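Local coordinates for protein beta-L-arabinobiosidase (Bacteroides thetaiotaomicron, PDB 5MQR) that is a multidomain glycoside hydrolase of a gut bacterium that probably releases arabinose-containing units from plant pectin, and possibly has sialidase activity, at residues 959-962 and 963-967. Numbering follows the deposited sequence.
Sequences ANFM and NNYPQ
Gln967 CB lies over one face of the Phe961 ring, and Tyr965 reaches the same ring obliquely, CG lying 3.8 Å from Phe961 CD1. The two aromatic planes are inclined at 39°. At the edge of the Tyr965 ring, in its plane, sits Asn960 O, 3.8 Å from Tyr965 CD1. Trp907 stacks on Phe961, and Trp892 meets both rings edge-to-face. Phe961 CG is anti to the backbone N (chi1 -177°), which brings its ring back toward the residues that follow the helix. The amide end of Gln967 passes that ring; its OE1 bonds Leu970 N, while NE2 donates to a water that in turn donates to Met962 O.

The last turn of helix 948-964 closes with backbone bonds Asn964 N to Asn960 O (2.7 Å) and Tyr965 N to Phe961 O (3.1 Å). Ala959 O is gripped twice by one residue: Asn963 N arrives at 2.8 Å and Asn963 ND2 at 2.9 Å, from opposite faces of the carbonyl plane. The ND2 bond is nearly straight (167°), with the oxygen in the amide plane but ND2 well above the carbonyl plane.

Tyr965 is the first residue to leave helical geometry, and its OH bonds Pro897 O. This helix end in the glycosidase domain thus joins an aromatic cluster to a polar flank: the carbonyl of the buried Ala959 takes two donors, the bonds of ND2 to Ala959 O and of OD1 to Asn1043 ND2 hold the rotation of the Asn963 amide, and a water bridges Gln967 NE2 to Met962 O.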
ATOM      1  N   ALA A 959     -23.755  12.636 -11.204  1.00 23.77           N
ATOM      2  CA  ALA A 959     -22.444  12.077 -11.504  1.00 23.66           C
ATOM      3  C   ALA A 959     -22.184  12.016 -13.000  1.00 23.86           C
ATOM      4  O   ALA A 959     -21.090  12.347 -13.432  1.00 23.39           O
ATOM      5  CB  ALA A 959     -22.291  10.690 -10.884  1.00 23.27           C
ATOM      6  N   ASN A 960     -23.177  11.585 -13.788  1.00 24.15           N
ATOM      7  CA  ASN A 960     -23.005  11.537 -15.244  1.00 24.73           C
ATOM      8  C   ASN A 960     -22.711  12.920 -15.788  1.00 25.05           C
ATOM      9  O   ASN A 960     -21.804  13.102 -16.598  1.00 24.82           O
ATOM     10  CB  ASN A 960     -24.249  10.980 -15.936  1.00 25.07           C
ATOM     11  CG  ASN A 960     -24.386   9.477 -15.797  1.00 24.94           C
ATOM     12  OD1 ASN A 960     -23.446   8.758 -15.438  1.00 24.49           O
ATOM     13  ND2 ASN A 960     -25.571   8.988 -16.113  1.00 24.99           N
ATOM     14  N   PHE A 961     -23.509  13.877 -15.332  1.00 25.34           N
ATOM     15  CA  PHE A 961     -23.374  15.266 -15.714  1.00 26.46           C
ATOM     16  C   PHE A 961     -21.983  15.762 -15.371  1.00 26.68           C
ATOM     17  O   PHE A 961     -21.329  16.362 -16.211  1.00 26.69           O
ATOM     18  CB  PHE A 961     -24.408  16.107 -14.986  1.00 26.91           C
ATOM     19  CG  PHE A 961     -24.403  17.557 -15.371  1.00 28.12           C
ATOM     20  CD1 PHE A 961     -24.707  17.952 -16.683  1.00 28.39           C
ATOM     21  CD2 PHE A 961     -24.188  18.552 -14.395  1.00 28.38           C
ATOM     22  CE1 PHE A 961     -24.741  19.292 -17.009  1.00 29.12           C
ATOM     23  CE2 PHE A 961     -24.233  19.892 -14.729  1.00 28.40           C
ATOM     24  CZ  PHE A 961     -24.492  20.257 -16.030  1.00 28.94           C
HETATM   25  N   MSE A 962     -21.522  15.470 -14.160  1.00 26.52           N
HETATM   26  CA  MSE A 962     -20.204  15.947 -13.726  1.00 27.37           C
HETATM   27  C   MSE A 962     -19.056  15.258 -14.426  1.00 27.33           C
HETATM   28  O   MSE A 962     -18.005  15.873 -14.661  1.00 27.76           O
HETATM   29  CB  MSE A 962     -20.083  15.811 -12.225  1.00 27.84           C
HETATM   30  CG  MSE A 962     -20.969  16.865 -11.569  1.00 29.36           C
HETATM   31 SE   MSE A 962     -20.975  16.627  -9.616  1.00 30.95          SE
HETATM   32  CE  MSE A 962     -19.209  17.426  -9.302  1.00 30.64           C
ATOM     33  N   ASN A 963     -19.233  13.990 -14.772  1.00 26.85           N
ATOM     34  CA  ASN A 963     -18.213  13.260 -15.512  1.00 27.37           C
ATOM     35  C   ASN A 963     -18.194  13.538 -17.014  1.00 28.09           C
ATOM     36  O   ASN A 963     -17.118  13.600 -17.584  1.00 28.01           O
ATOM     37  CB  ASN A 963     -18.363  11.749 -15.317  1.00 27.08           C
ATOM     38  CG  ASN A 963     -17.728  11.270 -14.052  1.00 26.49           C
ATOM     39  OD1 ASN A 963     -16.549  10.917 -14.058  1.00 27.20           O
ATOM     40  ND2 ASN A 963     -18.488  11.264 -12.950  1.00 25.57           N
ATOM     41  N   ASN A 964     -19.363  13.676 -17.649  1.00 28.40           N
ATOM     42  CA  ASN A 964     -19.445  13.601 -19.110  1.00 29.23           C
ATOM     43  C   ASN A 964     -19.734  14.934 -19.789  1.00 30.50           C
ATOM     44  O   ASN A 964     -19.674  15.004 -20.994  1.00 30.83           O
ATOM     45  CB  ASN A 964     -20.489  12.551 -19.533  1.00 28.83           C
ATOM     46  CG  ASN A 964     -20.192  11.176 -18.983  1.00 28.34           C
ATOM     47  OD1 ASN A 964     -19.039  10.812 -18.786  1.00 28.31           O
ATOM     48  ND2 ASN A 964     -21.229  10.406 -18.722  1.00 28.13           N
ATOM     49  N   TYR A 965     -20.020  15.990 -19.028  1.00 31.40           N
ATOM     50  CA  TYR A 965     -20.450  17.268 -19.597  1.00 32.77           C
ATOM     51  C   TYR A 965     -19.479  18.376 -19.149  1.00 34.23           C
ATOM     52  O   TYR A 965     -19.039  18.367 -18.005  1.00 33.17           O
ATOM     53  CB  TYR A 965     -21.885  17.605 -19.165  1.00 32.07           C
ATOM     54  CG  TYR A 965     -22.956  16.706 -19.765  1.00 31.79           C
ATOM     55  CD1 TYR A 965     -23.086  15.367 -19.378  1.00 31.02           C
ATOM     56  CD2 TYR A 965     -23.864  17.205 -20.709  1.00 31.86           C
ATOM     57  CE1 TYR A 965     -24.069  14.551 -19.932  1.00 30.78           C
ATOM     58  CE2 TYR A 965     -24.837  16.401 -21.262  1.00 31.78           C
ATOM     59  CZ  TYR A 965     -24.936  15.075 -20.872  1.00 31.31           C
ATOM     60  OH  TYR A 965     -25.905  14.284 -21.427  1.00 31.27           O
ATOM     61  N   PRO A 966     -19.130  19.312 -20.056  1.00 36.19           N
ATOM     62  CA  PRO A 966     -18.313  20.458 -19.659  1.00 37.91           C
ATOM     63  C   PRO A 966     -19.220  21.436 -18.924  1.00 38.50           C
ATOM     64  O   PRO A 966     -20.146  21.989 -19.488  1.00 41.44           O
ATOM     65  CB  PRO A 966     -17.822  21.029 -20.993  1.00 38.74           C
ATOM     66  CG  PRO A 966     -18.916  20.685 -21.967  1.00 39.21           C
ATOM     67  CD  PRO A 966     -19.612  19.441 -21.445  1.00 37.71           C
ATOM     68  N   GLN A 967     -18.932  21.654 -17.670  1.00 38.05           N
ATOM     69  CA  GLN A 967     -19.952  21.973 -16.721  1.00 38.06           C
ATOM     70  C   GLN A 967     -19.323  22.821 -15.648  1.00 38.15           C
ATOM     71  O   GLN A 967     -18.296  22.456 -15.124  1.00 36.55           O
ATOM     72  CB  GLN A 967     -20.385  20.616 -16.197  1.00 38.23           C
ATOM     73  CG  GLN A 967     -21.385  20.580 -15.107  1.00 37.29           C
ATOM     74  CD  GLN A 967     -20.835  20.902 -13.755  1.00 35.84           C
ATOM     75  OE1 GLN A 967     -21.367  21.772 -13.102  1.00 35.78           O
ATOM     76  NE2 GLN A 967     -19.793  20.209 -13.321  1.00 34.73           N
TER
HETATM   77  O   HOH W   1     -17.522  18.373 -14.046  1.00 32.59           O